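Local coordinates for Cif (Cell cycle inhibiting factor) (Escherichia coli, PDB 3EFY), which deamidates a glutamine side chain of host NEDD8, so that cullin-RING ubiquitin ligases lose their activity and the host cell cycle is arrested, at residues A[18-22]-A[163-167]; A[83-87]-A[99-103]; A[59-63]-A[153-159]; A[130-134]-A[143-147]. All coordinates share one frame; numbering follows the deposited sequence.

Interaction 1: residues A[18-22]-A[163-167]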
# COMPACT_ATOMS: atom_id res chain seq x y z
N MET A 18 2.87 8.40 -0.99
CA MET A 18 1.55 9.03 -1.00
C MET A 18 0.46 8.05 -0.54
O MET A 18 -0.42 8.43 0.24
CB MET A 18 1.21 9.59 -2.39
CG MET A 18 2.14 10.71 -2.82
SD MET A 18 2.08 12.19 -1.79
CE MET A 18 0.56 12.97 -2.41
N LYS A 19 0.53 6.80 -0.99
CA LYS A 19 -0.45 5.78 -0.57
C LYS A 19 -0.38 5.56 0.96
O LYS A 19 -1.42 5.45 1.65
CB LYS A 19 -0.24 4.46 -1.29
CG LYS A 19 -0.52 4.55 -2.79
CD LYS A 19 -0.37 3.18 -3.45
CE LYS A 19 -0.62 3.23 -4.98
NZ LYS A 19 -0.17 1.94 -5.67
N LEU A 20 0.84 5.53 1.50
CA LEU A 20 1.01 5.37 2.94
C LEU A 20 0.35 6.48 3.72
O LEU A 20 -0.25 6.26 4.77
CB LEU A 20 2.51 5.29 3.33
CG LEU A 20 3.13 3.93 2.97
CD1 LEU A 20 4.64 3.99 3.20
CD2 LEU A 20 2.55 2.76 3.80
N PHE A 21 0.50 7.71 3.24
CA PHE A 21 -0.12 8.85 3.94
C PHE A 21 -1.63 8.92 3.81
O PHE A 21 -2.30 9.38 4.72
CB PHE A 21 0.47 10.17 3.49
CG PHE A 21 1.77 10.52 4.21
CD1 PHE A 21 1.79 11.26 5.38
CD2 PHE A 21 2.98 10.03 3.76
CE1 PHE A 21 2.98 11.52 6.05
CE2 PHE A 21 4.14 10.30 4.42
CZ PHE A 21 4.16 11.04 5.57
N LEU A 22 -2.14 8.53 2.65
CA LEU A 22 -3.50 8.87 2.22
C LEU A 22 -4.52 7.75 2.13
O LEU A 22 -5.73 8.03 2.26
CB LEU A 22 -3.45 9.57 0.87
CG LEU A 22 -2.58 10.82 0.82
CD1 LEU A 22 -2.44 11.41 -0.62
CD2 LEU A 22 -3.10 11.92 1.78
N LEU A 163 -1.03 17.98 -3.99
CA LEU A 163 -1.07 18.41 -2.59
C LEU A 163 -2.32 17.84 -1.91
O LEU A 163 -3.45 18.06 -2.41
CB LEU A 163 -1.11 19.91 -2.52
CG LEU A 163 -1.17 20.59 -1.17
CD1 LEU A 163 0.05 20.21 -0.29
CD2 LEU A 163 -1.26 22.12 -1.40
N PHE A 164 -2.13 17.14 -0.82
CA PHE A 164 -3.22 16.53 -0.08
C PHE A 164 -3.12 16.79 1.42
O PHE A 164 -2.02 16.71 2.00
CB PHE A 164 -3.24 15.01 -0.26
CG PHE A 164 -3.59 14.51 -1.63
CD1 PHE A 164 -2.64 14.46 -2.62
CD2 PHE A 164 -4.85 14.00 -1.90
CE1 PHE A 164 -2.94 13.92 -3.88
CE2 PHE A 164 -5.14 13.45 -3.16
CZ PHE A 164 -4.15 13.43 -4.14
N GLU A 165 -4.26 17.00 2.11
CA GLU A 165 -4.26 16.91 3.55
C GLU A 165 -4.13 15.46 4.01
O GLU A 165 -4.66 14.56 3.35
CB GLU A 165 -5.58 17.53 4.08
CG GLU A 165 -5.62 17.58 5.60
CD GLU A 165 -6.91 18.15 6.19
OE1 GLU A 165 -7.75 18.72 5.41
OE2 GLU A 165 -7.04 18.00 7.45
N TYR A 166 -3.42 15.21 5.11
CA TYR A 166 -3.40 13.89 5.69
C TYR A 166 -3.68 13.94 7.19
O TYR A 166 -3.51 15.00 7.80
CB TYR A 166 -2.07 13.19 5.42
CG TYR A 166 -0.86 13.65 6.22
CD1 TYR A 166 -0.55 13.09 7.48
CD2 TYR A 166 -0.01 14.62 5.73
CE1 TYR A 166 0.54 13.46 8.16
CE2 TYR A 166 1.10 15.01 6.42
CZ TYR A 166 1.40 14.43 7.65
OH TYR A 166 2.53 14.78 8.38
N ASP A 167 -4.07 12.78 7.70
CA ASP A 167 -4.32 12.56 9.14
C ASP A 167 -3.22 11.69 9.68
O ASP A 167 -2.94 10.63 9.13
CB ASP A 167 -5.64 11.84 9.29
CG ASP A 167 -6.79 12.65 8.84
OD1 ASP A 167 -6.83 13.86 9.18
OD2 ASP A 167 -7.68 12.08 8.18
O HOH W 1 -4.53 10.67 5.70
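At the C-terminal end of helix 10-22, M18, F21 and L22 pack on strand 159-166 at the border of the antiparallel sheet, where these three side chains of the helix meet two of the strand, F164 and Y166, and one carbonyl, that of E165. F21 and Y166 form a T-shaped (edge-to-face) pair. The ring centroids lie 4.7 Å apart with planes at 74°, and F21 CD1 sits over the centre of the Y166 ring, 3.6 Å from Y166 CD1. Y166 reaches this place with CG lodged between its backbone N and carbonyl carbon, which turns the ring's face to the helix; its hydroxyl is fixed farther out by a hydrogen bond to D71. L22 divides its two methyls between partners. CD1 lies over one face of F164, 3.7 Å from the ring centroid and 21° off the normal, a CH-pi contact, while L22 CD2 comes 3.4 Å from E165 O. M18, bent at chi2 and chi3, brings its terminal methyl obliquely to the same phenyl ring, with M18 CE 3.5 Å from F164 CD1. A single water spans the gap beyond the apolar patch, donating to F21 O at 2.8 Å and accepting from D167 N at 2.9 Å. The axes of helix segment 18-22 and strand segment 163-166 stand 9.1 Å apart at 39°. V56 on the adjoining strand 54-61 also touches M18 and L22, so the arrangement is that of a helix laid on an antiparallel sheet, as in the papain-like (clan CA) fold of the Cif family.

Interaction 2: residues A[83-87]-A[99-103]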
# COMPACT_ATOMS: atom_id res chain seq x y z
N PHE A 83 9.58 17.89 6.11
CA PHE A 83 10.48 16.76 5.97
C PHE A 83 10.50 16.40 4.49
O PHE A 83 9.48 16.51 3.81
CB PHE A 83 10.04 15.61 6.81
CG PHE A 83 10.06 15.91 8.30
CD1 PHE A 83 11.16 15.58 9.06
CD2 PHE A 83 8.98 16.51 8.91
CE1 PHE A 83 11.19 15.85 10.43
CE2 PHE A 83 9.01 16.80 10.30
CZ PHE A 83 10.12 16.46 11.03
N LEU A 84 11.63 15.95 4.01
CA LEU A 84 11.77 15.51 2.60
C LEU A 84 12.08 14.02 2.57
O LEU A 84 13.00 13.55 3.22
CB LEU A 84 12.90 16.27 1.93
CG LEU A 84 12.92 16.22 0.38
CD1 LEU A 84 13.40 17.59 -0.20
CD2 LEU A 84 13.79 15.12 0.09
N TYR A 85 11.31 13.26 1.76
CA TYR A 85 11.47 11.84 1.60
C TYR A 85 11.72 11.55 0.09
O TYR A 85 11.06 12.10 -0.77
CB TYR A 85 10.24 11.01 2.04
CG TYR A 85 9.65 11.46 3.37
CD1 TYR A 85 10.45 11.69 4.46
CD2 TYR A 85 8.27 11.67 3.49
CE1 TYR A 85 9.88 12.09 5.70
CE2 TYR A 85 7.73 12.07 4.69
CZ TYR A 85 8.55 12.31 5.77
OH TYR A 85 8.01 12.76 6.99
N GLN A 86 12.64 10.64 -0.20
CA GLN A 86 13.03 10.38 -1.59
C GLN A 86 13.81 9.07 -1.69
O GLN A 86 14.40 8.60 -0.71
CB GLN A 86 13.90 11.51 -2.14
CG GLN A 86 15.20 11.77 -1.30
CD GLN A 86 16.24 12.62 -1.97
OE1 GLN A 86 16.23 12.87 -3.19
NE2 GLN A 86 17.20 13.07 -1.16
N SER A 87 13.86 8.55 -2.91
CA SER A 87 14.91 7.62 -3.35
C SER A 87 15.42 8.11 -4.69
O SER A 87 14.79 8.95 -5.30
CB SER A 87 14.42 6.16 -3.45
OG SER A 87 13.57 5.98 -4.57
N PHE A 99 16.09 4.45 -0.50
CA PHE A 99 15.13 5.00 0.47
C PHE A 99 15.58 4.70 1.90
O PHE A 99 15.61 5.58 2.74
CB PHE A 99 13.71 4.41 0.25
CG PHE A 99 12.65 4.96 1.13
CD1 PHE A 99 12.17 6.25 0.97
CD2 PHE A 99 12.03 4.15 2.08
CE1 PHE A 99 11.15 6.71 1.73
CE2 PHE A 99 11.00 4.63 2.87
CZ PHE A 99 10.57 5.94 2.70
N GLU A 100 15.98 3.44 2.14
CA GLU A 100 16.42 3.03 3.50
C GLU A 100 17.54 3.92 4.06
O GLU A 100 17.49 4.37 5.21
CB GLU A 100 16.88 1.56 3.46
CG GLU A 100 17.37 1.05 4.77
CD GLU A 100 17.68 -0.43 4.75
OE1 GLU A 100 17.85 -1.03 3.66
OE2 GLU A 100 17.76 -0.98 5.85
N ASP A 101 18.51 4.23 3.21
CA ASP A 101 19.66 5.03 3.61
C ASP A 101 19.28 6.48 3.88
O ASP A 101 19.64 7.03 4.93
CB ASP A 101 20.75 4.92 2.57
CG ASP A 101 21.30 3.50 2.45
OD1 ASP A 101 21.27 2.74 3.47
OD2 ASP A 101 21.69 3.13 1.32
N TRP A 102 18.50 7.08 2.97
CA TRP A 102 18.02 8.43 3.17
C TRP A 102 17.23 8.53 4.49
O TRP A 102 17.42 9.48 5.29
CB TRP A 102 17.16 8.86 1.97
CG TRP A 102 16.62 10.25 2.10
CD1 TRP A 102 15.33 10.58 2.44
CD2 TRP A 102 17.34 11.49 1.99
NE1 TRP A 102 15.21 11.94 2.49
CE2 TRP A 102 16.42 12.53 2.24
CE3 TRP A 102 18.67 11.84 1.72
CZ2 TRP A 102 16.81 13.87 2.21
CZ3 TRP A 102 19.03 13.16 1.65
CH2 TRP A 102 18.11 14.18 1.88
N MET A 103 16.32 7.60 4.72
CA MET A 103 15.35 7.72 5.80
C MET A 103 15.97 7.49 7.18
O MET A 103 15.47 8.05 8.19
CB MET A 103 14.15 6.82 5.60
CG MET A 103 13.36 7.15 4.31
SD MET A 103 12.55 8.77 4.43
CE MET A 103 11.20 8.36 5.46
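W102 points its indole N-H at a main-chain carbonyl, L84 O, while Q86, probably an active-site residue, covers one indole face. W102 NE1 donates to L84 O at 2.8 Å with an N-H...O angle of 169°; the acceptor lies in the indole plane, whereas the donor stands 37° out of the carbonyl plane. Over one face of W102 runs the extended Q86 side chain. Its CG is 3.7 Å from the centroid of the five-membered ring and only 5° off the normal, a CH-pi contact, and Q86 NE2 lies above the six-membered ring, 3.4 Å from W102 CH2. The Q86 amide stands nearly perpendicular to the indole and is held at both ends, OE1 hydrogen-bonded to H66 NE2 and NE2 to F137 O. L84 CD2 touches the indole at CZ2. Y85 meets M103, whose SD and CE both approach Y85 CD1 at 3.6 Å, an oblique Met-aromatic contact, while F99 CD1 comes 3.6 Å from Q86 O. The contact buries Q86 N and Q86 O without a hydrogen-bond partner. Q86 and H66, with C10, are the probable active-site residues, and a tryptophan positioning the glutamine as second shell fits a papain-like cysteine catalytic centre.

Interaction 3: residues A[59-63]-A[153-159]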
# COMPACT_ATOMS: atom_id res chain seq x y z
N VAL A 59 6.18 16.03 -5.44
CA VAL A 59 6.87 16.86 -6.38
C VAL A 59 7.42 16.08 -7.57
O VAL A 59 8.19 15.15 -7.40
CB VAL A 59 8.11 17.56 -5.74
CG1 VAL A 59 8.72 18.56 -6.72
CG2 VAL A 59 7.69 18.23 -4.38
N ASN A 60 7.03 16.51 -8.76
CA ASN A 60 7.58 15.98 -10.03
C ASN A 60 8.46 17.11 -10.56
O ASN A 60 7.97 18.14 -11.03
CB ASN A 60 6.41 15.64 -10.97
CG ASN A 60 6.60 14.38 -11.75
OD1 ASN A 60 6.27 14.40 -12.97
ND2 ASN A 60 7.02 13.26 -11.14
N ASP A 61 9.76 16.98 -10.32
CA ASP A 61 10.73 18.01 -10.62
C ASP A 61 11.41 17.69 -11.95
O ASP A 61 12.35 16.93 -12.00
CB ASP A 61 11.72 18.06 -9.43
CG ASP A 61 12.73 19.17 -9.48
OD1 ASP A 61 13.04 19.70 -10.56
OD2 ASP A 61 13.26 19.48 -8.36
N GLY A 62 10.92 18.36 -13.00
CA GLY A 62 11.34 18.08 -14.37
C GLY A 62 12.78 18.52 -14.60
O GLY A 62 13.55 17.83 -15.29
N ALA A 63 13.14 19.68 -14.05
CA ALA A 63 14.49 20.23 -14.26
C ALA A 63 15.58 19.40 -13.57
O ALA A 63 16.63 19.06 -14.17
CB ALA A 63 14.52 21.67 -13.78
N TYR A 153 16.46 21.85 -17.78
CA TYR A 153 15.58 23.00 -17.73
C TYR A 153 14.77 23.14 -19.04
O TYR A 153 15.32 23.08 -20.14
CB TYR A 153 16.36 24.28 -17.43
CG TYR A 153 15.50 25.52 -17.38
CD1 TYR A 153 14.61 25.73 -16.32
CD2 TYR A 153 15.56 26.49 -18.38
CE1 TYR A 153 13.80 26.85 -16.27
CE2 TYR A 153 14.76 27.64 -18.33
CZ TYR A 153 13.88 27.81 -17.28
OH TYR A 153 13.09 28.94 -17.22
N GLN A 154 13.45 23.30 -18.89
CA GLN A 154 12.55 23.68 -19.99
C GLN A 154 11.98 25.08 -19.69
O GLN A 154 12.01 25.54 -18.54
CB GLN A 154 11.47 22.59 -20.21
CG GLN A 154 10.93 21.84 -18.94
CD GLN A 154 11.80 20.62 -18.45
OE1 GLN A 154 12.36 19.87 -19.27
NE2 GLN A 154 11.88 20.43 -17.11
N LYS A 155 11.51 25.80 -20.72
CA LYS A 155 11.13 27.22 -20.54
C LYS A 155 9.96 27.41 -19.56
O LYS A 155 9.98 28.32 -18.73
CB LYS A 155 10.82 27.89 -21.90
CG LYS A 155 10.83 29.44 -21.85
CD LYS A 155 11.56 30.07 -23.08
CE LYS A 155 11.88 31.56 -22.87
NZ LYS A 155 12.81 32.14 -23.90
N HIS A 156 8.95 26.55 -19.64
CA HIS A 156 7.90 26.56 -18.62
C HIS A 156 7.52 25.13 -18.22
O HIS A 156 8.04 24.16 -18.79
CB HIS A 156 6.68 27.38 -19.09
CG HIS A 156 6.93 28.87 -19.08
ND1 HIS A 156 7.00 29.61 -17.91
CD2 HIS A 156 7.13 29.75 -20.09
CE1 HIS A 156 7.24 30.88 -18.20
NE2 HIS A 156 7.32 30.99 -19.52
N ASP A 157 6.68 25.00 -17.21
CA ASP A 157 6.18 23.69 -16.75
C ASP A 157 7.25 22.68 -16.32
O ASP A 157 7.11 21.48 -16.58
CB ASP A 157 5.32 23.03 -17.83
CG ASP A 157 4.23 23.94 -18.36
OD1 ASP A 157 3.79 24.88 -17.65
OD2 ASP A 157 3.82 23.68 -19.52
N ASN A 158 8.30 23.16 -15.65
CA ASN A 158 9.31 22.29 -15.08
C ASN A 158 8.70 21.41 -13.95
O ASN A 158 8.92 20.21 -13.89
CB ASN A 158 10.44 23.16 -14.51
CG ASN A 158 11.26 23.83 -15.62
OD1 ASN A 158 11.14 25.05 -15.87
ND2 ASN A 158 12.05 23.02 -16.32
N PHE A 159 7.87 22.04 -13.12
CA PHE A 159 7.32 21.37 -11.94
C PHE A 159 5.86 20.99 -12.13
O PHE A 159 5.09 21.74 -12.76
CB PHE A 159 7.40 22.27 -10.72
CG PHE A 159 8.80 22.45 -10.16
CD1 PHE A 159 9.32 21.51 -9.31
CD2 PHE A 159 9.54 23.54 -10.50
CE1 PHE A 159 10.59 21.64 -8.76
CE2 PHE A 159 10.84 23.73 -9.94
CZ PHE A 159 11.38 22.75 -9.10
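Backbone pairing first joins the end of strand 54-61 to the start of strand 159-166. D61 and F159 form an antiparallel non-hydrogen-bonded pair with CA atoms 5.0 Å apart, and their side chains lie on the same face of the sheet. Beside this pair F159 CA approaches N60 O at 3.4 Å, with 149° at the hydrogen, in a CA-H...O contact. Just past the strand, G62 N donates to N158 O at 2.9 Å. This bond is markedly bent, with an N-H...O angle of 139°, and the donor stands above the carbonyl plane.

A carboxylate-ring contact comes next. The F159 ring runs alongside D61, pointing the same way, and F159 CE1 comes 3.3 Å from D61 CG; the carboxylate and ring planes are turned 44° apart and the approach is oblique. D61 CG is anti to the backbone N, a setting that carries the carboxylate along the ring. The charged end of D61 belongs to a polar network: OD2 accepts from the hydroxyls of Y68 and Y119, and OD1 is bonded to L64 N. These bonds fix the carboxylate where it flanks F159.

The apolar contacts are fewer. V59 CG1 meets the edge of the same ring, 4.0 Å from F159 CD1. The methyl of A63 adds a looser packing contact, with A63 CB 4.3 Å from Y153 CA.

The strand pair is flanked in the sheet by strand 66-72, and helix 113-124 packs on the face that carries V59 and F159, through M123 and through F120, which stacks edge-to-face with F159.

Interaction 4: residues A[130-134]-A[143-147]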
# COMPACT_ATOMS: atom_id res chain seq x y z
N LEU A 130 24.17 24.78 -7.10
CA LEU A 130 24.56 23.42 -6.75
C LEU A 130 24.69 23.19 -5.26
O LEU A 130 24.41 22.08 -4.77
CB LEU A 130 25.85 23.00 -7.46
CG LEU A 130 25.80 22.64 -8.94
CD1 LEU A 130 27.22 22.29 -9.40
CD2 LEU A 130 24.82 21.47 -9.24
N GLU A 131 25.10 24.21 -4.50
CA GLU A 131 25.17 24.06 -3.07
C GLU A 131 23.76 23.87 -2.52
O GLU A 131 23.58 23.07 -1.63
CB GLU A 131 25.87 25.25 -2.39
CG GLU A 131 27.35 25.40 -2.77
CD GLU A 131 28.29 24.37 -2.14
OE1 GLU A 131 27.84 23.48 -1.37
OE2 GLU A 131 29.52 24.45 -2.43
N GLN A 132 22.82 24.62 -3.08
CA GLN A 132 21.39 24.55 -2.67
C GLN A 132 20.85 23.12 -2.91
O GLN A 132 20.26 22.50 -2.05
CB GLN A 132 20.61 25.57 -3.46
CG GLN A 132 19.14 25.56 -3.23
CD GLN A 132 18.43 26.69 -3.95
OE1 GLN A 132 18.56 26.88 -5.18
NE2 GLN A 132 17.65 27.44 -3.18
N ILE A 133 21.15 22.58 -4.09
CA ILE A 133 20.70 21.22 -4.46
C ILE A 133 21.34 20.16 -3.58
O ILE A 133 20.69 19.27 -3.07
CB ILE A 133 20.97 20.94 -5.97
CG1 ILE A 133 20.15 21.85 -6.85
CG2 ILE A 133 20.70 19.44 -6.34
CD1 ILE A 133 20.56 21.78 -8.31
N ALA A 134 22.66 20.26 -3.35
CA ALA A 134 23.30 19.30 -2.46
C ALA A 134 22.80 19.34 -1.05
O ALA A 134 22.62 18.29 -0.41
CB ALA A 134 24.82 19.50 -2.44
N VAL A 143 28.47 18.64 -2.88
CA VAL A 143 28.28 19.21 -4.19
C VAL A 143 29.11 18.47 -5.28
O VAL A 143 28.69 18.39 -6.43
CB VAL A 143 28.59 20.73 -4.18
CG1 VAL A 143 30.08 20.98 -3.96
CG2 VAL A 143 28.18 21.38 -5.48
N LYS A 144 30.23 17.88 -4.88
CA LYS A 144 31.07 17.15 -5.85
C LYS A 144 30.41 15.90 -6.37
O LYS A 144 30.87 15.35 -7.39
CB LYS A 144 32.43 16.78 -5.25
CG LYS A 144 33.22 18.00 -4.85
CD LYS A 144 34.59 17.63 -4.38
CE LYS A 144 35.40 18.86 -4.00
NZ LYS A 144 36.61 18.46 -3.21
N MET A 145 29.36 15.41 -5.71
CA MET A 145 28.66 14.21 -6.19
C MET A 145 27.59 14.51 -7.23
O MET A 145 27.02 13.58 -7.81
CB MET A 145 28.06 13.41 -5.05
CG MET A 145 29.02 12.85 -4.04
SD MET A 145 29.98 11.59 -4.91
CE MET A 145 31.50 12.49 -5.10
N LEU A 146 27.27 15.79 -7.46
CA LEU A 146 26.24 16.17 -8.39
C LEU A 146 26.79 16.27 -9.78
O LEU A 146 28.00 16.46 -9.97
CB LEU A 146 25.64 17.51 -8.03
CG LEU A 146 25.03 17.55 -6.64
CD1 LEU A 146 24.49 18.99 -6.44
CD2 LEU A 146 23.90 16.52 -6.40
N ARG A 147 25.91 16.16 -10.74
CA ARG A 147 26.24 16.34 -12.14
C ARG A 147 25.35 17.42 -12.76
O ARG A 147 24.26 17.12 -13.26
CB ARG A 147 26.10 15.02 -12.87
CG ARG A 147 27.20 13.99 -12.48
CD ARG A 147 27.15 12.79 -13.36
NE ARG A 147 28.23 11.86 -13.03
CZ ARG A 147 28.37 10.67 -13.61
NH1 ARG A 147 27.54 10.26 -14.55
NH2 ARG A 147 29.37 9.89 -13.23
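With L146 CG anti to its carbonyl carbon (chi1 -58°) and chi2 extended at 179°, the leucine sends CD1 into the side of helix 130-137. There L146 CD1 lies 3.5 Å from L130 O and 3.8 Å from both L130 CD2 and I133 CG2. L146 CD1 also stands 4.0 Å from A134 CB, so one methyl meets three residues spread over about one turn of the helix. L130 and L146 slide past one another in opposite directions. V143 turns differently: CG1 sits between the backbone N and the carbonyl carbon (chi1 69°), leaving CG2 to point at L130. That approach is tight, with L130 CB 3.5 Å from V143 CG2, and the two side chains cross at about a right angle. The CG1 side of V143 is met by the carboxylate of E131, whose OE2 is 3.8 Å from V143 CG1. No hydrogen bond crosses the contact. Each side instead keeps its own backbone bond, A134 N to L130 O at 2.9 Å and L146 N to V143 O at 3.1 Å; the latter closes the 3-10 turn that presents V143 and L146 on one side. I133 continues inward to Y119 of helix 113-124. The arrangement is plain apolar packing of a 3-10 turn against the helix that precedes it in the chain.

In this C-terminal part of Cif, which holds the probable catalytic residues, helix 10-22 opens interaction 1, which closes only at strand 159-166 and spans the other three. Strand 54-61 then opens interaction 3, completed by 153-159, the loop leading into the first residue of strand 159-166; within it interaction 2 closes between 83-87 and 99-103, then interaction 4 between 130-134 and 143-147. Interactions 2 and 4 thus follow in series, and none cross. Interactions 1, 2 and 3 all reach one antiparallel sheet; 1 and 2 touch, F21 CZ to Y85 CE2 at 3.8 Å, and both meet the second subunit. Interaction 4, centred about 30 Å from the centre of interaction 1, joins helix 130-137 to the loop after it.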